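Local coordinates for uncharacterized protein (Magnetospirillum magneticum, PDB 3BHW) that probably belongs to a type 1 BREX system, which protects bacteria from double-stranded DNA phages by blocking phage DNA replication without degrading the phage DNA, at residues R7-I12 with H97-D103; L17-R23 with A86-F91; S22-G27 with M77-T83. All blocks are in the same frame, centred on the assembly; numbering follows the deposited sequence.

Contact 1 of 3, residues R7-I12 with H97-D103; sequences RYKADI and HSTLLGD
Arg-7 and Tyr-8 meet Asp-103 in a polar cluster that ties the N-terminal loop ahead of helix 19-31 to the first turn of helix 99-112. Both groups converge on one carboxylate oxygen, OD2. Tyr-8 OH donates to Asp-103 OD2 in a very short bond of 2.5 Å, and Arg-7 NH1 reaches the syn lone pair of the same oxygen at 2.8 Å, in a salt bridge. Guanidinium and carboxylate are nearly coplanar, 29° apart. Arg-7 NE also donates to Tyr-8 OH, in the guanidinium plane, so phenol, carboxylate and guanidinium fix one another. The other oxygen, OD1, bonds Tyr-192 OH. A chi1 of -177° lays Arg-7 CG over the centre of the Tyr-8 ring, and the extended chain beyond it carries the guanidinium to Asp-103, where Thr-99 CG2 touches one face at 3.5 Å from NH1. Between helices 83-97 and 99-112 Ser-98 is the N-cap: its OG accepts from Leu-101 N at 3.0 Å, an almost straight capping bond (168°). The same hydroxyl lies 3.6 Å from Ile-12 CB and contacts a water that also takes the N-H of Ile-12 and donates to Lys-9 O. A second water accepts from both Lys-9 N and Leu-100 N. Leu-100 supplies the apolar part of the contact, CD1 against Tyr-8 CD1 at 3.9 Å and CD2 against Ile-12 CG2 in the conformer given here. Ile-12 in that conformer continues onto Leu-150, Val-154 and Ile-157 of helix 145-161, and Tyr-8 onto Tyr-128 and Cys-132 of helix 122-135.

Contact 2 of 3, residues L17-R23 with A86-F91; sequences LKLPESR and AIQAVF
Ala-86 opens the contact on helix 83-97 by placing its CB against two side chains of the N-terminal part of helix 19-31. Leu-19 CD1 lies 3.7 Å from that methyl, and the Arg-23 guanidinium turns one face to it, with NH1 nearest at 3.5 Å. The same guanidinium sends its polar edge on to Gly-81 O, so the methyl meets the flat side of a group whose NH1 and NH2 are hydrogen-bonded elsewhere. One residue on, Ile-87 reaches Leu-17 and Leu-19: its CD1 packs on Leu-19 CB at 3.9 Å, and its CG1 meets Leu-17 CD1, the side chains of Ile-87 and Leu-17 crossing at about a right angle. Val-90, one turn further, divides its methyls. CG1, anti to the backbone N (chi1 -179°), faces Leu-17, 4.0 Å from CB, and also lies near Ser-22 OG; CG2 is directed to Leu-19 CD1 and Ser-22 CB. Phe-91 closes the row, its CB 4.1 Å from Leu-17 CD1, while its side chain also touches Ile-157 and Val-161 of helix 145-161. This is helix-helix packing in an all-helical fold: the short segments 19-23 and 86-91 cross at 80° with their axes 10.2 Å apart. Lys-18 is the N-cap residue of helix 19-31, and the N-H groups of Leu-17 and Lys-18 bond the carboxylate of Glu-160. Across the two segments the chemistry is almost wholly aliphatic, which suggests that burial of hydrocarbon is the main contribution of this contact; the few polar groups here, such as the Arg-23 guanidinium, find partners outside the interface or on their own segment.

Contact 3 of 3, residues S22-G27 with M77-T83; sequences SRIIAG and MVRDGST
Arg-23 reaches from helix 19-31 to the end of helix 72-80, where its guanidinium clasps the carbonyl of Gly-81, the first residue to leave helical geometry. NH1 and NH2 grip Gly-81 O end-on, each at 2.8 Å, with the oxygen near the guanidinium plane; the N-H...O angles, near 140°, are bent, as expected when one atom serves two donors. NH1 adds a weak bond to Arg-79 O, and Val-78 O lies 2.7 Å from it. Gathered at a helix C-terminus, these carbonyls make a partly negative site that would suit a cation. The pose comes from a chain that leaves CB with CG anti to the carbonyl carbon (chi1 -66°) and then runs extended to NE, bringing CG within 3.4 Å of Val-78 O. Beyond NH2, a water links this nitrogen to Thr-83 OG1. Arg-79 is built differently: its chain bends at chi3 (70°), which lets CD rest 3.8 Å from Gly-27 CA while NE turns back to Asp-80 OD1 in a nearly straight bond, meeting that oxygen from above the carboxylate plane. Beside the polar clasp, Ala-26 CB packs on Val-78 CB at 3.8 Å, and Val-78 CG1 lies against Ser-22 O and CB. Ser-82 then N-caps the next helix, so the clasp sits at the turn between helices 72-80 and 83-97. Val-78 extends the packing to Ala-89 and Val-90 of helix 83-97 and to Leu-67 of helix 57-67, whose Met-63 and Arg-64 also touch Ile-25.

Overall arrangement
Contacts 2 and 3 are neighbours, their centres 7 Å apart on the same side of the chain's centre. They share Ser-22 and Arg-23 of helix 19-31, which thereby packs on two helices consecutive in the chain, 72-80 and 83-97. Those two also touch each other: Ala-86 CB lies 3.5 Å from Val-78 O, and Val-90 CG2 lies 3.7 Å from Val-78 CG1. Contact 1 lies across the chain's centre, about 18 Å from contact 2 and 23 Å from contact 3 between centres. Helix 83-97 leads directly into helix 99-112, and Ile-157 of helix 145-161 meets both Ile-12 of contact 1 and Leu-17 of contact 2.

Contact 1 of 3, residues R7-I12 with H97-D103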
loop_
_atom_site.group_PDB
_atom_site.type_symbol
_atom_site.label_atom_id
_atom_site.label_comp_id
_atom_site.label_asym_id
_atom_site.label_seq_id
_atom_site.Cartn_x
_atom_site.Cartn_y
_atom_site.Cartn_z
ATOM N N ARG A 7 9.266 14.854 0.849
ATOM C CA ARG A 7 9.372 13.549 1.474
ATOM C C ARG A 7 8.011 12.872 1.438
ATOM O O ARG A 7 7.895 11.708 1.073
ATOM C CB ARG A 7 9.850 13.697 2.914
ATOM C CG ARG A 7 10.040 12.365 3.594
ATOM C CD ARG A 7 10.651 12.475 4.993
ATOM N NE ARG A 7 10.592 11.162 5.665
ATOM C CZ ARG A 7 11.438 10.160 5.427
ATOM N NH1 ARG A 7 11.290 8.986 6.043
ATOM N NH2 ARG A 7 12.447 10.327 4.554
ATOM N N TYR A 8 6.984 13.612 1.811
ATOM C CA TYR A 8 5.657 13.063 1.958
ATOM C C TYR A 8 4.793 13.585 0.840
ATOM O O TYR A 8 4.791 14.786 0.571
ATOM C CB TYR A 8 5.087 13.462 3.314
ATOM C CG TYR A 8 5.885 12.858 4.459
ATOM C CD1 TYR A 8 5.947 11.475 4.653
ATOM C CD2 TYR A 8 6.569 13.680 5.345
ATOM C CE1 TYR A 8 6.673 10.922 5.714
ATOM C CE2 TYR A 8 7.307 13.159 6.389
ATOM C CZ TYR A 8 7.380 11.778 6.561
ATOM O OH TYR A 8 8.099 11.321 7.630
ATOM N N LYS A 9 4.094 12.688 0.160
ATOM C CA LYS A 9 3.176 13.098 -0.887
ATOM C C LYS A 9 1.852 12.410 -0.725
ATOM O O LYS A 9 1.757 11.418 -0.007
ATOM C CB LYS A 9 3.743 12.850 -2.277
ATOM C CG LYS A 9 4.576 11.632 -2.452
ATOM C CD LYS A 9 5.517 11.926 -3.622
ATOM C CE LYS A 9 6.862 11.216 -3.530
ATOM N NZ LYS A 9 7.798 11.709 -4.609
ATOM N N ALA A 10 0.831 12.940 -1.390
ATOM C CA ALA A 10 -0.524 12.494 -1.216
ATOM C C ALA A 10 -0.950 11.417 -2.229
ATOM O O ALA A 10 -2.100 10.998 -2.194
ATOM C CB ALA A 10 -1.472 13.681 -1.278
ATOM N N ASP A 11 -0.041 10.959 -3.100
ATOM C CA ASP A 11 -0.436 10.011 -4.161
ATOM C C ASP A 11 -1.199 8.784 -3.601
ATOM O O ASP A 11 -2.166 8.311 -4.211
ATOM C CB ASP A 11 0.763 9.548 -4.988
ATOM C CG ASP A 11 1.364 10.664 -5.838
ATOM O OD1 ASP A 11 0.645 11.608 -6.242
ATOM O OD2 ASP A 11 2.562 10.578 -6.150
ATOM N N ILE A 12 -0.772 8.320 -2.427
ATOM C CA ILE A 12 -1.358 7.152 -1.773
ATOM C C ILE A 12 -2.885 7.254 -1.614
ATOM O O ILE A 12 -3.583 6.233 -1.618
ATOM C CB ILE A 12 -0.615 6.862 -0.438
ATOM C CG1 ILE A 12 -0.881 5.443 0.088
ATOM C CG2 ILE A 12 -0.883 7.965 0.613
ATOM C CD1 ILE A 12 -1.797 5.381 1.294
ATOM N N HIS A 97 6.061 2.357 -2.343
ATOM C CA HIS A 97 5.667 3.493 -3.174
ATOM C C HIS A 97 5.390 4.740 -2.327
ATOM O O HIS A 97 5.479 5.885 -2.806
ATOM C CB HIS A 97 4.414 3.071 -3.974
ATOM C CG HIS A 97 3.808 4.166 -4.778
ATOM N ND1 HIS A 97 2.787 4.950 -4.283
ATOM C CD2 HIS A 97 4.016 4.571 -6.051
ATOM C CE1 HIS A 97 2.434 5.831 -5.201
ATOM N NE2 HIS A 97 3.169 5.629 -6.279
ATOM N N SER A 98 5.021 4.540 -1.070
ATOM C CA SER A 98 4.587 5.658 -0.205
ATOM C C SER A 98 5.292 5.813 1.161
ATOM O O SER A 98 4.960 5.144 2.110
ATOM C CB SER A 98 3.086 5.644 -0.006
ATOM O OG SER A 98 2.662 6.608 0.963
ATOM N N THR A 99 6.246 6.742 1.255
ATOM C CA THR A 99 6.861 7.072 2.545
ATOM C C THR A 99 5.813 7.555 3.550
ATOM O O THR A 99 5.985 7.377 4.740
ATOM C CB THR A 99 8.031 8.082 2.327
ATOM O OG1 THR A 99 8.947 7.502 1.375
ATOM C CG2 THR A 99 8.769 8.360 3.627
ATOM N N LEU A 100 4.744 8.211 3.084
ATOM C CA LEU A 100 3.720 8.676 3.988
ATOM C C LEU A 100 3.055 7.492 4.722
ATOM O O LEU A 100 2.840 7.546 5.956
ATOM C CB LEU A 100 2.679 9.537 3.253
ATOM C CG LEU A 100 1.554 10.088 4.110
ATOM C CD1 LEU A 100 2.040 11.271 4.891
ATOM C CD2 LEU A 100 0.379 10.430 3.160
ATOM N N LEU A 101 2.722 6.439 3.970
ATOM C CA LEU A 101 2.190 5.190 4.555
ATOM C C LEU A 101 3.248 4.482 5.408
ATOM O O LEU A 101 3.027 4.158 6.571
ATOM C CB LEU A 101 1.672 4.247 3.480
ATOM C CG LEU A 101 1.169 2.895 4.013
ATOM C CD1 LEU A 101 -0.085 3.014 4.919
ATOM C CD2 LEU A 101 0.858 2.017 2.804
ATOM N N GLY A 102 4.421 4.242 4.831
ATOM C CA GLY A 102 5.468 3.522 5.562
ATOM C C GLY A 102 5.821 4.155 6.912
ATOM O O GLY A 102 5.900 3.437 7.928
ATOM N N ASP A 103 6.007 5.484 6.922
ATOM C CA ASP A 103 6.353 6.225 8.135
ATOM C C ASP A 103 5.189 6.193 9.146
ATOM O O ASP A 103 5.427 6.183 10.349
ATOM C CB ASP A 103 6.800 7.688 7.852
ATOM C CG ASP A 103 8.243 7.786 7.403
ATOM O OD1 ASP A 103 8.878 6.732 7.175
ATOM O OD2 ASP A 103 8.742 8.942 7.296
HETATM O O HOH W 1 9.615 10.166 -0.119
HETATM O O HOH W 2 2.192 8.615 -1.340
HETATM O O HOH W 3 4.684 9.730 0.528
#

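Contact 2 of 3, residues L17-R23 with A86-F91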
loop_
_atom_site.group_PDB
_atom_site.type_symbol
_atom_site.label_atom_id
_atom_site.label_comp_id
_atom_site.label_asym_id
_atom_site.label_seq_id
_atom_site.Cartn_x
_atom_site.Cartn_y
_atom_site.Cartn_z
ATOM N N LEU A 17 -5.870 -0.823 -1.438
ATOM C CA LEU A 17 -5.086 -1.857 -2.110
ATOM C C LEU A 17 -5.782 -2.440 -3.358
ATOM O O LEU A 17 -5.139 -2.668 -4.373
ATOM C CB LEU A 17 -4.695 -2.951 -1.135
ATOM C CG LEU A 17 -3.905 -2.389 0.052
ATOM C CD1 LEU A 17 -3.543 -3.559 0.977
ATOM C CD2 LEU A 17 -2.655 -1.642 -0.339
ATOM N N LYS A 18 -7.082 -2.653 -3.253
ATOM C CA LYS A 18 -7.913 -3.118 -4.347
ATOM C C LYS A 18 -7.316 -4.327 -5.032
ATOM O O LYS A 18 -6.850 -4.266 -6.165
ATOM C CB LYS A 18 -8.104 -1.991 -5.335
ATOM C CG LYS A 18 -8.990 -0.868 -4.797
ATOM C CD LYS A 18 -9.380 0.048 -5.909
ATOM C CE LYS A 18 -10.368 1.051 -5.421
ATOM N NZ LYS A 18 -11.723 0.487 -5.404
ATOM N N LEU A 19 -7.365 -5.451 -4.335
ATOM C CA LEU A 19 -6.718 -6.669 -4.836
ATOM C C LEU A 19 -7.208 -7.143 -6.206
ATOM O O LEU A 19 -6.360 -7.437 -7.094
ATOM C CB LEU A 19 -6.811 -7.801 -3.824
ATOM C CG LEU A 19 -6.159 -9.059 -4.357
ATOM C CD1 LEU A 19 -4.676 -8.865 -4.651
ATOM C CD2 LEU A 19 -6.373 -10.178 -3.369
ATOM N N PRO A 20 -8.547 -7.239 -6.394
ATOM C CA PRO A 20 -8.967 -7.755 -7.690
ATOM C C PRO A 20 -8.370 -6.966 -8.877
ATOM O O PRO A 20 -7.856 -7.548 -9.866
ATOM C CB PRO A 20 -10.497 -7.629 -7.632
ATOM C CG PRO A 20 -10.806 -7.746 -6.143
ATOM C CD PRO A 20 -9.703 -6.957 -5.510
ATOM N N GLU A 21 -8.459 -5.651 -8.809
ATOM C CA GLU A 21 -7.901 -4.827 -9.868
ATOM C C GLU A 21 -6.393 -5.009 -9.945
ATOM O O GLU A 21 -5.809 -5.023 -11.026
ATOM C CB GLU A 21 -8.176 -3.368 -9.615
ATOM C CG GLU A 21 -9.609 -2.954 -9.910
ATOM C CD GLU A 21 -10.510 -3.064 -8.711
ATOM O OE1 GLU A 21 -10.168 -3.821 -7.740
ATOM O OE2 GLU A 21 -11.573 -2.393 -8.743
ATOM N N SER A 22 -5.754 -5.149 -8.795
ATOM C CA SER A 22 -4.313 -5.236 -8.765
ATOM C C SER A 22 -3.859 -6.541 -9.432
ATOM O O SER A 22 -2.792 -6.593 -10.039
ATOM C CB SER A 22 -3.768 -5.159 -7.319
ATOM O OG SER A 22 -3.730 -3.804 -6.867
ATOM N N ARG A 23 -4.663 -7.602 -9.292
ATOM C CA ARG A 23 -4.340 -8.894 -9.915
ATOM C C ARG A 23 -4.329 -8.779 -11.425
ATOM O O ARG A 23 -3.536 -9.419 -12.106
ATOM C CB ARG A 23 -5.371 -9.934 -9.557
ATOM C CG ARG A 23 -5.417 -10.340 -8.049
ATOM C CD ARG A 23 -5.956 -11.743 -7.983
ATOM N NE ARG A 23 -6.244 -12.277 -6.650
ATOM C CZ ARG A 23 -5.452 -13.140 -5.999
ATOM N NH1 ARG A 23 -4.281 -13.474 -6.516
ATOM N NH2 ARG A 23 -5.809 -13.663 -4.826
ATOM N N ALA A 86 -1.569 -12.523 -1.677
ATOM C CA ALA A 86 -1.644 -11.478 -2.705
ATOM C C ALA A 86 -1.871 -10.100 -2.083
ATOM O O ALA A 86 -1.220 -9.117 -2.476
ATOM C CB ALA A 86 -2.734 -11.833 -3.778
ATOM N N ILE A 87 -2.778 -10.002 -1.116
ATOM C CA ILE A 87 -3.054 -8.671 -0.542
ATOM C C ILE A 87 -1.820 -8.124 0.189
ATOM O O ILE A 87 -1.522 -6.943 0.083
ATOM C CB ILE A 87 -4.278 -8.671 0.380
ATOM C CG1 ILE A 87 -4.745 -7.243 0.642
ATOM C CG2 ILE A 87 -3.988 -9.447 1.648
ATOM C CD1 ILE A 87 -5.970 -6.863 -0.130
ATOM N N GLN A 88 -1.078 -8.995 0.845
ATOM C CA GLN A 88 0.111 -8.582 1.561
ATOM C C GLN A 88 1.226 -8.124 0.622
ATOM O O GLN A 88 2.028 -7.270 0.972
ATOM C CB GLN A 88 0.580 -9.744 2.454
ATOM C CG GLN A 88 -0.337 -9.893 3.684
ATOM C CD GLN A 88 0.038 -11.051 4.594
ATOM O OE1 GLN A 88 0.999 -11.769 4.331
ATOM N NE2 GLN A 88 -0.706 -11.209 5.684
ATOM N N ALA A 89 1.307 -8.753 -0.533
ATOM C CA ALA A 89 2.279 -8.370 -1.551
ATOM C C ALA A 89 1.880 -6.996 -2.073
ATOM O O ALA A 89 2.730 -6.076 -2.248
ATOM C CB ALA A 89 2.282 -9.382 -2.686
ATOM N N VAL A 90 0.572 -6.808 -2.288
ATOM C CA VAL A 90 0.140 -5.469 -2.700
ATOM C C VAL A 90 0.467 -4.440 -1.587
ATOM O O VAL A 90 0.917 -3.296 -1.872
ATOM C CB VAL A 90 -1.339 -5.441 -3.095
ATOM C CG1 VAL A 90 -1.673 -4.011 -3.515
ATOM C CG2 VAL A 90 -1.562 -6.396 -4.229
ATOM N N PHE A 91 0.270 -4.832 -0.335
ATOM C CA PHE A 91 0.600 -3.978 0.816
ATOM C C PHE A 91 2.066 -3.561 0.816
ATOM O O PHE A 91 2.382 -2.372 1.011
ATOM C CB PHE A 91 0.196 -4.702 2.106
ATOM C CG PHE A 91 0.357 -3.900 3.393
ATOM C CD1 PHE A 91 -0.061 -2.557 3.547
ATOM C CD2 PHE A 91 0.889 -4.548 4.508
ATOM C CE1 PHE A 91 0.089 -1.945 4.816
ATOM C CE2 PHE A 91 1.019 -3.927 5.723
ATOM C CZ PHE A 91 0.617 -2.637 5.899
#

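Contact 3 of 3, residues S22-G27 with M77-T83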
loop_
_atom_site.group_PDB
_atom_site.type_symbol
_atom_site.label_atom_id
_atom_site.label_comp_id
_atom_site.label_asym_id
_atom_site.label_seq_id
_atom_site.Cartn_x
_atom_site.Cartn_y
_atom_site.Cartn_z
ATOM N N SER A 22 -5.754 -5.149 -8.795
ATOM C CA SER A 22 -4.313 -5.236 -8.765
ATOM C C SER A 22 -3.859 -6.541 -9.432
ATOM O O SER A 22 -2.792 -6.593 -10.039
ATOM C CB SER A 22 -3.768 -5.159 -7.319
ATOM O OG SER A 22 -3.730 -3.804 -6.867
ATOM N N ARG A 23 -4.663 -7.602 -9.292
ATOM C CA ARG A 23 -4.340 -8.894 -9.915
ATOM C C ARG A 23 -4.329 -8.779 -11.425
ATOM O O ARG A 23 -3.536 -9.419 -12.106
ATOM C CB ARG A 23 -5.371 -9.934 -9.557
ATOM C CG ARG A 23 -5.417 -10.340 -8.049
ATOM C CD ARG A 23 -5.956 -11.743 -7.983
ATOM N NE ARG A 23 -6.244 -12.277 -6.650
ATOM C CZ ARG A 23 -5.452 -13.140 -5.999
ATOM N NH1 ARG A 23 -4.281 -13.474 -6.516
ATOM N NH2 ARG A 23 -5.809 -13.663 -4.826
ATOM N N ILE A 24 -5.215 -7.940 -11.950
ATOM C CA ILE A 24 -5.357 -7.815 -13.389
ATOM C C ILE A 24 -4.147 -7.036 -13.890
ATOM O O ILE A 24 -3.553 -7.392 -14.907
ATOM C CB ILE A 24 -6.683 -7.126 -13.836
ATOM C CG1 ILE A 24 -7.870 -8.077 -13.583
ATOM C CG2 ILE A 24 -6.615 -6.786 -15.321
ATOM C CD1 ILE A 24 -9.199 -7.398 -13.454
ATOM N N ILE A 25 -3.737 -6.036 -13.121
ATOM C CA ILE A 25 -2.611 -5.182 -13.505
ATOM C C ILE A 25 -1.321 -5.984 -13.430
ATOM O O ILE A 25 -0.473 -5.909 -14.329
ATOM C CB ILE A 25 -2.583 -3.858 -12.660
ATOM C CG1 ILE A 25 -3.736 -2.918 -13.084
ATOM C CG2 ILE A 25 -1.246 -3.104 -12.821
ATOM C CD1 ILE A 25 -4.248 -1.979 -11.995
ATOM N N ALA A 26 -1.188 -6.799 -12.374
ATOM C CA ALA A 26 -0.068 -7.737 -12.236
ATOM C C ALA A 26 0.016 -8.717 -13.408
ATOM O O ALA A 26 1.116 -9.020 -13.881
ATOM C CB ALA A 26 -0.153 -8.485 -10.916
ATOM N N GLY A 27 -1.129 -9.201 -13.898
ATOM C CA GLY A 27 -1.164 -9.981 -15.144
ATOM C C GLY A 27 -0.551 -9.254 -16.329
ATOM O O GLY A 27 0.268 -9.817 -17.054
ATOM N N MET A 77 3.039 -13.295 -7.395
ATOM C CA MET A 77 2.333 -13.461 -6.128
ATOM C C MET A 77 0.994 -12.732 -6.099
ATOM O O MET A 77 -0.006 -13.253 -5.569
ATOM C CB MET A 77 3.189 -12.950 -4.966
ATOM C CG MET A 77 4.486 -13.692 -4.793
ATOM S SD MET A 77 5.441 -13.156 -3.365
ATOM C CE MET A 77 4.283 -13.487 -2.056
ATOM N N VAL A 78 0.981 -11.524 -6.644
ATOM C CA VAL A 78 -0.250 -10.725 -6.712
ATOM C C VAL A 78 -1.240 -11.420 -7.626
ATOM O O VAL A 78 -2.387 -11.624 -7.243
ATOM C CB VAL A 78 -0.002 -9.263 -7.159
ATOM C CG1 VAL A 78 -1.331 -8.515 -7.250
ATOM C CG2 VAL A 78 0.880 -8.599 -6.153
ATOM N N ARG A 79 -0.770 -11.823 -8.799
ATOM C CA ARG A 79 -1.661 -12.413 -9.800
ATOM C C ARG A 79 -2.200 -13.771 -9.365
ATOM O O ARG A 79 -3.404 -14.041 -9.507
ATOM C CB ARG A 79 -0.965 -12.528 -11.162
ATOM C CG ARG A 79 -1.936 -12.996 -12.241
ATOM C CD ARG A 79 -1.224 -13.397 -13.510
ATOM N NE ARG A 79 -0.468 -14.633 -13.342
ATOM C CZ ARG A 79 0.550 -15.003 -14.119
ATOM N NH1 ARG A 79 0.969 -14.223 -15.114
ATOM N NH2 ARG A 79 1.175 -16.141 -13.881
ATOM N N ASP A 80 -1.311 -14.607 -8.815
ATOM C CA ASP A 80 -1.587 -16.033 -8.625
ATOM C C ASP A 80 -1.842 -16.463 -7.195
ATOM O O ASP A 80 -2.437 -17.505 -6.960
ATOM C CB ASP A 80 -0.448 -16.873 -9.220
ATOM C CG ASP A 80 -0.330 -16.719 -10.736
ATOM O OD1 ASP A 80 -1.362 -16.486 -11.422
ATOM O OD2 ASP A 80 0.806 -16.845 -11.250
ATOM N N GLY A 81 -1.422 -15.662 -6.231
ATOM C CA GLY A 81 -1.408 -16.130 -4.852
ATOM C C GLY A 81 -2.774 -16.112 -4.206
ATOM O O GLY A 81 -3.751 -15.572 -4.763
ATOM N N SER A 82 -2.831 -16.683 -3.014
ATOM C CA SER A 82 -4.043 -16.717 -2.244
ATOM C C SER A 82 -4.402 -15.289 -1.871
ATOM O O SER A 82 -3.591 -14.360 -2.004
ATOM C CB SER A 82 -3.853 -17.561 -0.978
ATOM O OG SER A 82 -2.961 -16.921 -0.069
ATOM N N THR A 83 -5.612 -15.132 -1.382
ATOM C CA THR A 83 -6.131 -13.853 -0.982
ATOM C C THR A 83 -5.199 -13.115 0.002
ATOM O O THR A 83 -4.851 -11.952 -0.222
ATOM C CB THR A 83 -7.561 -14.028 -0.449
ATOM O OG1 THR A 83 -8.393 -14.487 -1.523
ATOM C CG2 THR A 83 -8.108 -12.698 0.014
HETATM O O HOH W 4 -8.767 -13.683 -4.143
HETATM O O HOH W 5 -0.227 -12.624 -17.088
#